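Local coordinates for CurF (Lyngbya majuscula, PDB 5DP2), which catalyses formation of the cyclopropane ring in the curacin A biosynthetic pathway, as an NADP-binding enoyl-reductase domain of a polyketide synthase, at residues 44-49 with 110-115; 83-88 with 135-140; 148-153 with 177-182. One frame throughout, in Å; residues are numbered along the deposited sequence.

How the contacts relate
Contacts 1 and 2 are close neighbours, their centres about 9 Å apart, and they share one mixed beta sheet in which strands 39-48 and 83-91 run antiparallel side by side. Along the chain their segments alternate, 44-49, 83-88, 110-115, 135-140, and they meet directly where Asn-49 hydrogen-bonds to Glu-83. Contact 3 comes later; its centre lies about 21 Å from that of contact 2 and about 26 Å from that of contact 1. It joins helices 140-153 and 170-181, the second of which belongs to the nucleotide-binding part. The set thus leads from the GroES-like domain toward the Rossmann domain, with NADP bound between the two.

Contact 1 (44-49 with 110-115); sequences KAVPVN and GNAFSS. With NAP (NADP nicotinamide-adenine-dinucleotide phosphate), chain B.
Val-46 sets both of its methyl groups against the ring of Phe-113, and this pairing carries the contact. CG2 stands anti to the backbone N and sits over the centre of one ring face, 3.7 Å from the centroid and 11° off the ring normal, a well-formed CH-pi contact. CG1 lies between the backbone N and the carbonyl carbon (chi1 43°), a less common choice for valine, and comes over the same ring toward CD1, at 3.7 Å. A beta-branched residue suits this place because its two methyls spread across a flat surface while its backbone stays extended in the strand.

Phe-113 reaches the strand by its torsions. CG lies beside the backbone N, anti to the carbonyl carbon, and chi2 of -81° turns the ring flat against Val-46. The far end of the ring also meets the next two residues: CE2 lies 3.4 Å from Pro-47 O, and CZ is 4.0 Å from CG2 of Val-48, both approaching obliquely. Ala-112 CB also packs against Val-46 CG2 at 3.8 Å; a small side chain fits where the loop comes close to the strand. No hydrogen bond links the two segments. The loop is shaped from within instead, by an inverse gamma turn centred on Phe-113 and by a 2.7 Å bond from Ser-114 OG to Asn-111 O.

Asn-49, just after the strand, belongs to the NADP pocket; its OD1 is bonded to Lys-336. Strand 39-48 lies between 83-91 and 336-340, forming a classic beta bulge where Lys-44 and Ala-45 face Val-85. Phe-113 is further packed by Val-339 of strand 336-340 and Leu-13 of strand 11-14, which places the loop against this sheet of the GroES-like domain.

Contact 2 (83-88 with 135-140); sequences EGVGTV and EAATIF
Ala-136, in helix 133-136, has its CB 4.0 Å from Val-85 CG1, and its small size lets the backbone come near the strand. Ala-137 follows: that same CG1 lies over the peptide joining the two alanines, while Val-85 CG2 meets Ala-137 CB, also at 4.0 Å. The Ala-137 carbonyl is joined to the strand through a water that donates to it and to Glu-83 OE1. Thr-138 turns its side chain back, OG1 donating to Glu-135 O at 2.8 Å, while its own carbonyl receives a second water that also donates to Glu-83 OE1. The type I turn from Ala-136 to Ile-139 presents both carbonyls to the waters. Phe-140 then lays its CB 3.5 Å from Glu-83 OE1 and its CD2 3.8 Å from Glu-83 CB.

The carboxylate is buried yet well supplied: OE1 also accepts from Met-141 N, and OE2 pairs with Asn-49 and, as a salt bridge, with Lys-336. Strand 83-91 runs between strands 39-48 and 103-107, and Phe-140, at the start of helix 140-153, packs on Ile-105 and Ala-107 of the latter.

Contact 3 (148-153 with 177-182); sequences YGLHNL and QLAQFF
Leu-150 opens the contact by extending CD1 into the surface of helix 170-181, where it lies 4.1 Å from Leu-178 CB and equally far from Ala-179 N. The two leucine side chains pass at a slant, and the small Ala-179 leaves its backbone accessible to the methyl. Leucine suits the place because its branched end reaches the neighbouring helix with a methyl. Its CB serves a second partner, meeting Phe-182 CE2 at 4.3 Å near the plane of that ring, at its edge.

His-151 comes next and turns to the same phenylalanine, the two side chains crossing at about a right angle. Its CB is 3.7 Å from Phe-182 CZ, and the imidazole CD2 is 4.0 Å from that atom. The rings are inclined by only 29° but are slid apart, their centroids 5.8 Å from each other, so they overlap little and the contact rests mainly on CB and the CD2 side. His-151 CG, anti to the backbone N (chi1 176°), is thereby placed 4.2 Å from Phe-182 CZ.

Asn-152 fixes that ring's rotation: His-151 ND1 donates to Asn-152 OD1 in a nearly straight bond (177°) lying in the imidazole plane. A wider pi-type turn, marked by Leu-153 N bonding to Tyr-148 O, runs through this part of the helix.

Tyr-147 stacks on His-151 from within helix 140-153 and also touches Leu-178. Helix 170-181 thus packs on helix 140-153 and, through Ala-179, on Val-186 of strand 185-190 in the parallel Rossmann sheet.

Contact 1 (44-49 with 110-115)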
loop_
_atom_site.group_PDB
_atom_site.type_symbol
_atom_site.label_atom_id
_atom_site.label_comp_id
_atom_site.label_asym_id
_atom_site.label_seq_id
_atom_site.Cartn_x
_atom_site.Cartn_y
_atom_site.Cartn_z
ATOM N N LYS A 44 -1.687 -17.592 -3.065
ATOM C CA LYS A 44 -2.022 -18.107 -1.753
ATOM C C LYS A 44 -2.644 -17.057 -0.834
ATOM O O LYS A 44 -3.508 -17.387 -0.025
ATOM C CB LYS A 44 -0.801 -18.764 -1.104
ATOM C CG LYS A 44 -0.196 -19.920 -1.921
ATOM C CD LYS A 44 -1.118 -21.127 -2.010
ATOM C CE LYS A 44 -0.689 -22.124 -3.074
ATOM N NZ LYS A 44 0.557 -22.835 -2.673
ATOM N N ALA A 45 -2.217 -15.793 -0.934
ATOM C CA ALA A 45 -2.770 -14.737 -0.090
ATOM C C ALA A 45 -2.650 -13.432 -0.844
ATOM O O ALA A 45 -1.634 -13.161 -1.497
ATOM C CB ALA A 45 -2.055 -14.686 1.261
ATOM N N VAL A 46 -3.690 -12.603 -0.733
ATOM C CA VAL A 46 -3.764 -11.359 -1.478
ATOM C C VAL A 46 -4.547 -10.376 -0.621
ATOM O O VAL A 46 -5.662 -10.682 -0.196
ATOM C CB VAL A 46 -4.409 -11.565 -2.893
ATOM C CG1 VAL A 46 -5.640 -12.465 -2.890
ATOM C CG2 VAL A 46 -4.641 -10.232 -3.559
ATOM N N PRO A 47 -3.971 -9.212 -0.320
ATOM C CA PRO A 47 -4.676 -8.268 0.527
ATOM C C PRO A 47 -5.562 -7.330 -0.269
ATOM O O PRO A 47 -5.386 -7.153 -1.481
ATOM C CB PRO A 47 -3.548 -7.492 1.173
ATOM C CG PRO A 47 -2.517 -7.423 0.070
ATOM C CD PRO A 47 -2.591 -8.752 -0.638
ATOM N N VAL A 48 -6.509 -6.693 0.431
ATOM C CA VAL A 48 -7.294 -5.610 -0.139
ATOM C C VAL A 48 -6.562 -4.274 0.089
ATOM O O VAL A 48 -6.065 -4.024 1.186
ATOM C CB VAL A 48 -8.685 -5.521 0.541
ATOM C CG1 VAL A 48 -9.562 -4.486 -0.174
ATOM C CG2 VAL A 48 -9.393 -6.861 0.556
ATOM N N ASN A 49 -6.497 -3.415 -0.924
ATOM C CA ASN A 49 -5.936 -2.083 -0.770
ATOM C C ASN A 49 -7.052 -1.043 -0.849
ATOM O O ASN A 49 -8.065 -1.252 -1.521
ATOM C CB ASN A 49 -4.850 -1.826 -1.828
ATOM C CG ASN A 49 -3.518 -2.496 -1.420
ATOM O OD1 ASN A 49 -2.660 -1.895 -0.745
ATOM N ND2 ASN A 49 -3.371 -3.737 -1.725
ATOM N N GLY A 110 -1.632 -6.478 -10.570
ATOM C CA GLY A 110 -2.898 -5.885 -10.976
ATOM C C GLY A 110 -4.099 -6.813 -10.978
ATOM O O GLY A 110 -5.232 -6.330 -11.040
ATOM N N ASN A 111 -3.808 -8.121 -10.926
ATOM C CA ASN A 111 -4.818 -9.189 -11.010
ATOM C C ASN A 111 -4.558 -10.292 -9.979
ATOM O O ASN A 111 -4.938 -11.438 -10.174
ATOM C CB ASN A 111 -4.850 -9.791 -12.422
ATOM C CG ASN A 111 -3.541 -10.443 -12.819
ATOM O OD1 ASN A 111 -2.510 -10.215 -12.183
ATOM N ND2 ASN A 111 -3.562 -11.238 -13.869
ATOM N N ALA A 112 -3.915 -9.962 -8.841
ATOM C CA ALA A 112 -3.627 -11.000 -7.843
ATOM C C ALA A 112 -4.864 -11.640 -7.219
ATOM O O ALA A 112 -4.734 -12.737 -6.679
ATOM C CB ALA A 112 -2.682 -10.503 -6.771
ATOM N N PHE A 113 -6.048 -10.993 -7.287
ATOM C CA PHE A 113 -7.289 -11.679 -6.905
ATOM C C PHE A 113 -7.726 -12.590 -8.066
ATOM O O PHE A 113 -8.715 -12.337 -8.764
ATOM C CB PHE A 113 -8.395 -10.689 -6.517
ATOM C CG PHE A 113 -8.278 -10.104 -5.132
ATOM C CD1 PHE A 113 -8.713 -10.827 -4.041
ATOM C CD2 PHE A 113 -7.820 -8.817 -4.912
ATOM C CE1 PHE A 113 -8.645 -10.293 -2.741
ATOM C CE2 PHE A 113 -7.771 -8.267 -3.622
ATOM C CZ PHE A 113 -8.166 -9.028 -2.547
ATOM N N SER A 114 -6.966 -13.677 -8.236
ATOM C CA SER A 114 -7.156 -14.703 -9.257
ATOM C C SER A 114 -6.576 -15.988 -8.698
ATOM O O SER A 114 -5.613 -15.954 -7.936
ATOM C CB SER A 114 -6.389 -14.386 -10.543
ATOM O OG SER A 114 -6.772 -13.158 -11.133
ATOM N N SER A 115 -7.083 -17.134 -9.142
ATOM C CA SER A 115 -6.494 -18.390 -8.702
ATOM C C SER A 115 -5.039 -18.524 -9.165
ATOM O O SER A 115 -4.171 -18.997 -8.404
ATOM C CB SER A 115 -7.303 -19.561 -9.246
ATOM O OG SER A 115 -8.684 -19.443 -8.942
HETATM P PA NAP B . -5.593 2.160 4.931
HETATM O O1A NAP B . -5.460 0.824 5.576
HETATM O O2A NAP B . -4.700 3.267 5.360
HETATM O O5B NAP B . -7.127 2.588 5.060
HETATM C C5B NAP B . -7.540 3.945 4.850
HETATM C C4B NAP B . -7.198 4.852 6.012
HETATM O O4B NAP B . -7.807 6.102 5.790
HETATM C C3B NAP B . -7.657 4.343 7.347
HETATM O O3B NAP B . -6.500 4.091 8.148
HETATM C C2B NAP B . -8.527 5.470 7.938
HETATM O O2B NAP B . -8.281 5.864 9.258
HETATM C C1B NAP B . -8.173 6.661 7.069
HETATM N N9A NAP B . -9.282 7.566 6.800
HETATM C C8A NAP B . -10.224 7.447 5.802
HETATM N N7A NAP B . -11.101 8.477 5.850
HETATM C C5A NAP B . -10.711 9.257 6.869
HETATM C C6A NAP B . -11.184 10.475 7.441
HETATM N N6A NAP B . -12.270 11.084 6.924
HETATM N N1A NAP B . -10.529 10.985 8.476
HETATM C C2A NAP B . -9.455 10.353 8.963
HETATM N N3A NAP B . -8.918 9.216 8.514
HETATM C C4A NAP B . -9.555 8.670 7.490
HETATM O O3 NAP B . -5.461 2.005 3.334
HETATM P PN NAP B . -4.151 1.817 2.433
HETATM O O1N NAP B . -4.493 0.858 1.360
HETATM O O2N NAP B . -2.951 1.545 3.292
HETATM O O5D NAP B . -4.039 3.231 1.770
HETATM C C5D NAP B . -3.727 4.371 2.604
HETATM C C4D NAP B . -4.052 5.679 1.840
HETATM O O4D NAP B . -2.986 5.940 0.965
HETATM C C3D NAP B . -5.301 5.611 0.953
HETATM O O3D NAP B . -5.840 6.935 0.850
HETATM C C2D NAP B . -4.757 5.117 -0.364
HETATM O O2D NAP B . -5.605 5.519 -1.443
HETATM C C1D NAP B . -3.402 5.774 -0.402
HETATM N N1N NAP B . -2.258 5.091 -1.044
HETATM C C2N NAP B . -1.552 5.734 -2.002
HETATM C C3N NAP B . -0.456 5.153 -2.635
HETATM C C7N NAP B . 0.288 5.907 -3.682
HETATM O O7N NAP B . 1.089 5.254 -4.316
HETATM N N7N NAP B . 0.040 7.234 -3.847
HETATM C C4N NAP B . -0.070 3.860 -2.266
HETATM C C5N NAP B . -0.808 3.221 -1.278
HETATM C C6N NAP B . -1.902 3.850 -0.670
HETATM P P2B NAP B . -8.730 5.033 10.547
HETATM O O1X NAP B . -7.887 3.765 10.561
HETATM O O2X NAP B . -8.407 5.976 11.672
HETATM O O3X NAP B . -10.202 4.736 10.389
#

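Contact 2 (83-88 with 135-140)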
loop_
_atom_site.group_PDB
_atom_site.type_symbol
_atom_site.label_atom_id
_atom_site.label_comp_id
_atom_site.label_asym_id
_atom_site.label_seq_id
_atom_site.Cartn_x
_atom_site.Cartn_y
_atom_site.Cartn_z
ATOM N N GLU A 83 -0.902 -6.527 -5.359
ATOM C CA GLU A 83 0.190 -7.188 -4.676
ATOM C C GLU A 83 -0.354 -8.544 -4.233
ATOM O O GLU A 83 -1.571 -8.734 -4.125
ATOM C CB GLU A 83 0.639 -6.379 -3.436
ATOM C CG GLU A 83 -0.504 -6.122 -2.449
ATOM C CD GLU A 83 -0.114 -5.368 -1.182
ATOM O OE1 GLU A 83 1.020 -5.619 -0.683
ATOM O OE2 GLU A 83 -0.944 -4.560 -0.702
ATOM N N GLY A 84 0.534 -9.480 -3.950
ATOM C CA GLY A 84 0.143 -10.717 -3.318
ATOM C C GLY A 84 1.292 -11.677 -3.217
ATOM O O GLY A 84 2.446 -11.299 -3.510
ATOM N N VAL A 85 0.995 -12.901 -2.782
ATOM C CA VAL A 85 2.034 -13.915 -2.589
ATOM C C VAL A 85 1.519 -15.259 -3.041
ATOM O O VAL A 85 0.312 -15.534 -2.983
ATOM C CB VAL A 85 2.501 -14.020 -1.107
ATOM C CG1 VAL A 85 3.119 -12.721 -0.620
ATOM C CG2 VAL A 85 1.364 -14.445 -0.204
ATOM N N GLY A 86 2.429 -16.106 -3.517
ATOM C CA GLY A 86 2.028 -17.450 -3.884
ATOM C C GLY A 86 3.206 -18.305 -4.262
ATOM O O GLY A 86 4.362 -18.021 -3.904
ATOM N N THR A 87 2.895 -19.390 -4.962
ATOM C CA THR A 87 3.865 -20.436 -5.274
ATOM C C THR A 87 3.941 -20.630 -6.775
ATOM O O THR A 87 2.910 -20.746 -7.447
ATOM C CB THR A 87 3.437 -21.763 -4.631
ATOM O OG1 THR A 87 3.208 -21.537 -3.226
ATOM C CG2 THR A 87 4.470 -22.863 -4.834
ATOM N N VAL A 88 5.158 -20.656 -7.324
ATOM C CA VAL A 88 5.321 -20.933 -8.761
ATOM C C VAL A 88 4.876 -22.379 -9.045
ATOM O O VAL A 88 5.398 -23.326 -8.443
ATOM C CB VAL A 88 6.790 -20.715 -9.167
ATOM C CG1 VAL A 88 7.018 -21.125 -10.627
ATOM C CG2 VAL A 88 7.185 -19.265 -8.967
ATOM N N GLU A 135 1.565 -13.482 6.431
ATOM C CA GLU A 135 2.472 -12.434 6.904
ATOM C C GLU A 135 3.145 -11.702 5.756
ATOM O O GLU A 135 3.225 -10.477 5.722
ATOM C CB GLU A 135 3.547 -13.035 7.813
ATOM C CG GLU A 135 3.061 -13.342 9.215
ATOM C CD GLU A 135 4.104 -14.024 10.079
ATOM O OE1 GLU A 135 4.842 -14.911 9.576
ATOM O OE2 GLU A 135 4.138 -13.697 11.286
ATOM N N ALA A 136 3.652 -12.472 4.798
ATOM C CA ALA A 136 4.352 -11.872 3.665
ATOM C C ALA A 136 3.423 -11.029 2.800
ATOM O O ALA A 136 3.859 -10.077 2.174
ATOM C CB ALA A 136 5.069 -12.926 2.833
ATOM N N ALA A 137 2.131 -11.387 2.795
ATOM C CA ALA A 137 1.114 -10.647 2.031
ATOM C C ALA A 137 0.883 -9.251 2.579
ATOM O O ALA A 137 0.222 -8.458 1.909
ATOM C CB ALA A 137 -0.189 -11.421 1.990
ATOM N N THR A 138 1.404 -8.929 3.771
ATOM C CA THR A 138 1.253 -7.576 4.292
ATOM C C THR A 138 2.307 -6.610 3.780
ATOM O O THR A 138 2.201 -5.412 4.058
ATOM C CB THR A 138 1.268 -7.560 5.841
ATOM O OG1 THR A 138 2.596 -7.805 6.339
ATOM C CG2 THR A 138 0.274 -8.490 6.450
ATOM N N ILE A 139 3.327 -7.087 3.055
ATOM C CA ILE A 139 4.536 -6.280 2.853
ATOM C C ILE A 139 4.493 -5.287 1.693
ATOM O O ILE A 139 4.790 -4.112 1.880
ATOM C CB ILE A 139 5.783 -7.208 2.691
ATOM C CG1 ILE A 139 6.040 -7.978 3.981
ATOM C CG2 ILE A 139 6.995 -6.391 2.259
ATOM C CD1 ILE A 139 7.134 -9.015 3.878
ATOM N N PHE A 140 4.214 -5.768 0.467
ATOM C CA PHE A 140 4.649 -5.042 -0.732
ATOM C C PHE A 140 4.135 -3.605 -0.844
ATOM O O PHE A 140 4.923 -2.655 -0.830
ATOM C CB PHE A 140 4.287 -5.855 -1.999
ATOM C CG PHE A 140 4.743 -5.220 -3.277
ATOM C CD1 PHE A 140 6.056 -5.384 -3.733
ATOM C CD2 PHE A 140 3.888 -4.427 -4.030
ATOM C CE1 PHE A 140 6.478 -4.766 -4.895
ATOM C CE2 PHE A 140 4.306 -3.813 -5.201
ATOM C CZ PHE A 140 5.613 -3.976 -5.622
HETATM O O HOH W 1 1.234 -4.113 1.719
HETATM O O HOH W 2 1.099 -8.396 -0.733
#

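Contact 3 (148-153 with 177-182)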
loop_
_atom_site.group_PDB
_atom_site.type_symbol
_atom_site.label_atom_id
_atom_site.label_comp_id
_atom_site.label_asym_id
_atom_site.label_seq_id
_atom_site.Cartn_x
_atom_site.Cartn_y
_atom_site.Cartn_z
ATOM N N TYR A 148 9.685 4.356 -0.103
ATOM C CA TYR A 148 9.978 5.326 -1.148
ATOM C C TYR A 148 9.761 6.746 -0.644
ATOM O O TYR A 148 10.588 7.637 -0.849
ATOM C CB TYR A 148 9.133 5.019 -2.392
ATOM C CG TYR A 148 9.459 5.910 -3.540
ATOM C CD1 TYR A 148 10.738 5.948 -4.085
ATOM C CD2 TYR A 148 8.483 6.726 -4.108
ATOM C CE1 TYR A 148 11.047 6.757 -5.158
ATOM C CE2 TYR A 148 8.774 7.531 -5.197
ATOM C CZ TYR A 148 10.057 7.548 -5.726
ATOM O OH TYR A 148 10.364 8.356 -6.804
ATOM N N GLY A 149 8.630 6.976 0.032
ATOM C CA GLY A 149 8.348 8.313 0.531
ATOM C C GLY A 149 9.312 8.776 1.613
ATOM O O GLY A 149 9.815 9.906 1.569
ATOM N N LEU A 150 9.486 7.956 2.650
ATOM C CA LEU A 150 10.277 8.370 3.821
ATOM C C LEU A 150 11.783 8.359 3.569
ATOM O O LEU A 150 12.492 9.229 4.066
ATOM C CB LEU A 150 9.960 7.506 5.029
ATOM C CG LEU A 150 8.536 7.621 5.604
ATOM C CD1 LEU A 150 8.317 6.531 6.611
ATOM C CD2 LEU A 150 8.262 8.979 6.203
ATOM N N HIS A 151 12.267 7.341 2.860
ATOM C CA HIS A 151 13.693 7.183 2.613
ATOM C C HIS A 151 14.112 7.883 1.328
ATOM O O HIS A 151 14.922 8.792 1.338
ATOM C CB HIS A 151 14.082 5.711 2.615
ATOM C CG HIS A 151 15.516 5.450 2.280
ATOM N ND1 HIS A 151 15.951 5.223 0.991
ATOM C CD2 HIS A 151 16.614 5.355 3.060
ATOM C CE1 HIS A 151 17.258 5.026 0.986
ATOM N NE2 HIS A 151 17.687 5.101 2.230
ATOM N N ASN A 152 13.575 7.466 0.178
ATOM C CA ASN A 152 14.096 7.979 -1.083
ATOM C C ASN A 152 13.803 9.468 -1.274
ATOM O O ASN A 152 14.641 10.209 -1.754
ATOM C CB ASN A 152 13.555 7.206 -2.288
ATOM C CG ASN A 152 14.085 5.795 -2.389
ATOM O OD1 ASN A 152 14.131 5.076 -1.419
ATOM N ND2 ASN A 152 14.372 5.364 -3.612
ATOM N N LEU A 153 12.567 9.875 -0.956
ATOM C CA LEU A 153 12.135 11.240 -1.227
ATOM C C LEU A 153 12.434 12.188 -0.071
ATOM O O LEU A 153 13.208 13.133 -0.233
ATOM C CB LEU A 153 10.649 11.288 -1.635
ATOM C CG LEU A 153 10.313 10.490 -2.931
ATOM C CD1 LEU A 153 8.837 10.639 -3.227
ATOM C CD2 LEU A 153 11.184 10.904 -4.106
ATOM N N GLN A 177 6.675 1.885 11.407
ATOM C CA GLN A 177 7.806 0.984 11.585
ATOM C C GLN A 177 9.063 1.573 10.957
ATOM O O GLN A 177 10.153 1.539 11.554
ATOM C CB GLN A 177 7.554 -0.389 10.955
ATOM C CG GLN A 177 6.615 -1.287 11.733
ATOM C CD GLN A 177 6.749 -2.724 11.263
ATOM O OE1 GLN A 177 7.864 -3.216 11.069
ATOM N NE2 GLN A 177 5.631 -3.407 11.114
ATOM N N LEU A 178 8.962 2.079 9.734
ATOM C CA LEU A 178 10.129 2.619 9.046
ATOM C C LEU A 178 10.653 3.889 9.713
ATOM O O LEU A 178 11.869 4.054 9.885
ATOM C CB LEU A 178 9.801 2.881 7.569
ATOM C CG LEU A 178 9.834 1.634 6.714
ATOM C CD1 LEU A 178 9.079 1.881 5.420
ATOM C CD2 LEU A 178 11.263 1.222 6.421
ATOM N N ALA A 179 9.758 4.801 10.086
ATOM C CA ALA A 179 10.202 6.013 10.735
ATOM C C ALA A 179 10.975 5.697 12.026
ATOM O O ALA A 179 11.989 6.338 12.313
ATOM C CB ALA A 179 9.024 6.933 11.005
ATOM N N GLN A 180 10.487 4.728 12.786
ATOM C CA GLN A 180 11.227 4.370 14.004
ATOM C C GLN A 180 12.529 3.643 13.707
ATOM O O GLN A 180 13.527 3.899 14.391
ATOM C CB GLN A 180 10.328 3.599 14.932
ATOM C CG GLN A 180 9.141 4.455 15.314
ATOM C CD GLN A 180 8.463 4.001 16.563
ATOM O OE1 GLN A 180 8.220 2.815 16.771
ATOM N NE2 GLN A 180 8.181 4.954 17.435
ATOM N N PHE A 181 12.567 2.801 12.669
ATOM C CA PHE A 181 13.825 2.183 12.228
ATOM C C PHE A 181 14.870 3.244 11.865
ATOM O O PHE A 181 16.062 3.079 12.141
ATOM C CB PHE A 181 13.551 1.242 11.037
ATOM C CG PHE A 181 14.798 0.711 10.368
ATOM C CD1 PHE A 181 15.567 -0.258 10.968
ATOM C CD2 PHE A 181 15.226 1.254 9.150
ATOM C CE1 PHE A 181 16.720 -0.710 10.365
ATOM C CE2 PHE A 181 16.379 0.801 8.538
ATOM C CZ PHE A 181 17.123 -0.188 9.148
ATOM N N PHE A 182 14.424 4.347 11.255
ATOM C CA PHE A 182 15.308 5.436 10.876
ATOM C C PHE A 182 15.627 6.366 12.047
ATOM O O PHE A 182 16.391 7.332 11.855
ATOM C CB PHE A 182 14.677 6.262 9.736
ATOM C CG PHE A 182 14.516 5.540 8.440
ATOM C CD1 PHE A 182 15.507 4.737 7.945
ATOM C CD2 PHE A 182 13.349 5.696 7.697
ATOM C CE1 PHE A 182 15.335 4.076 6.749
ATOM C CE2 PHE A 182 13.184 5.051 6.489
ATOM C CZ PHE A 182 14.174 4.226 6.051
#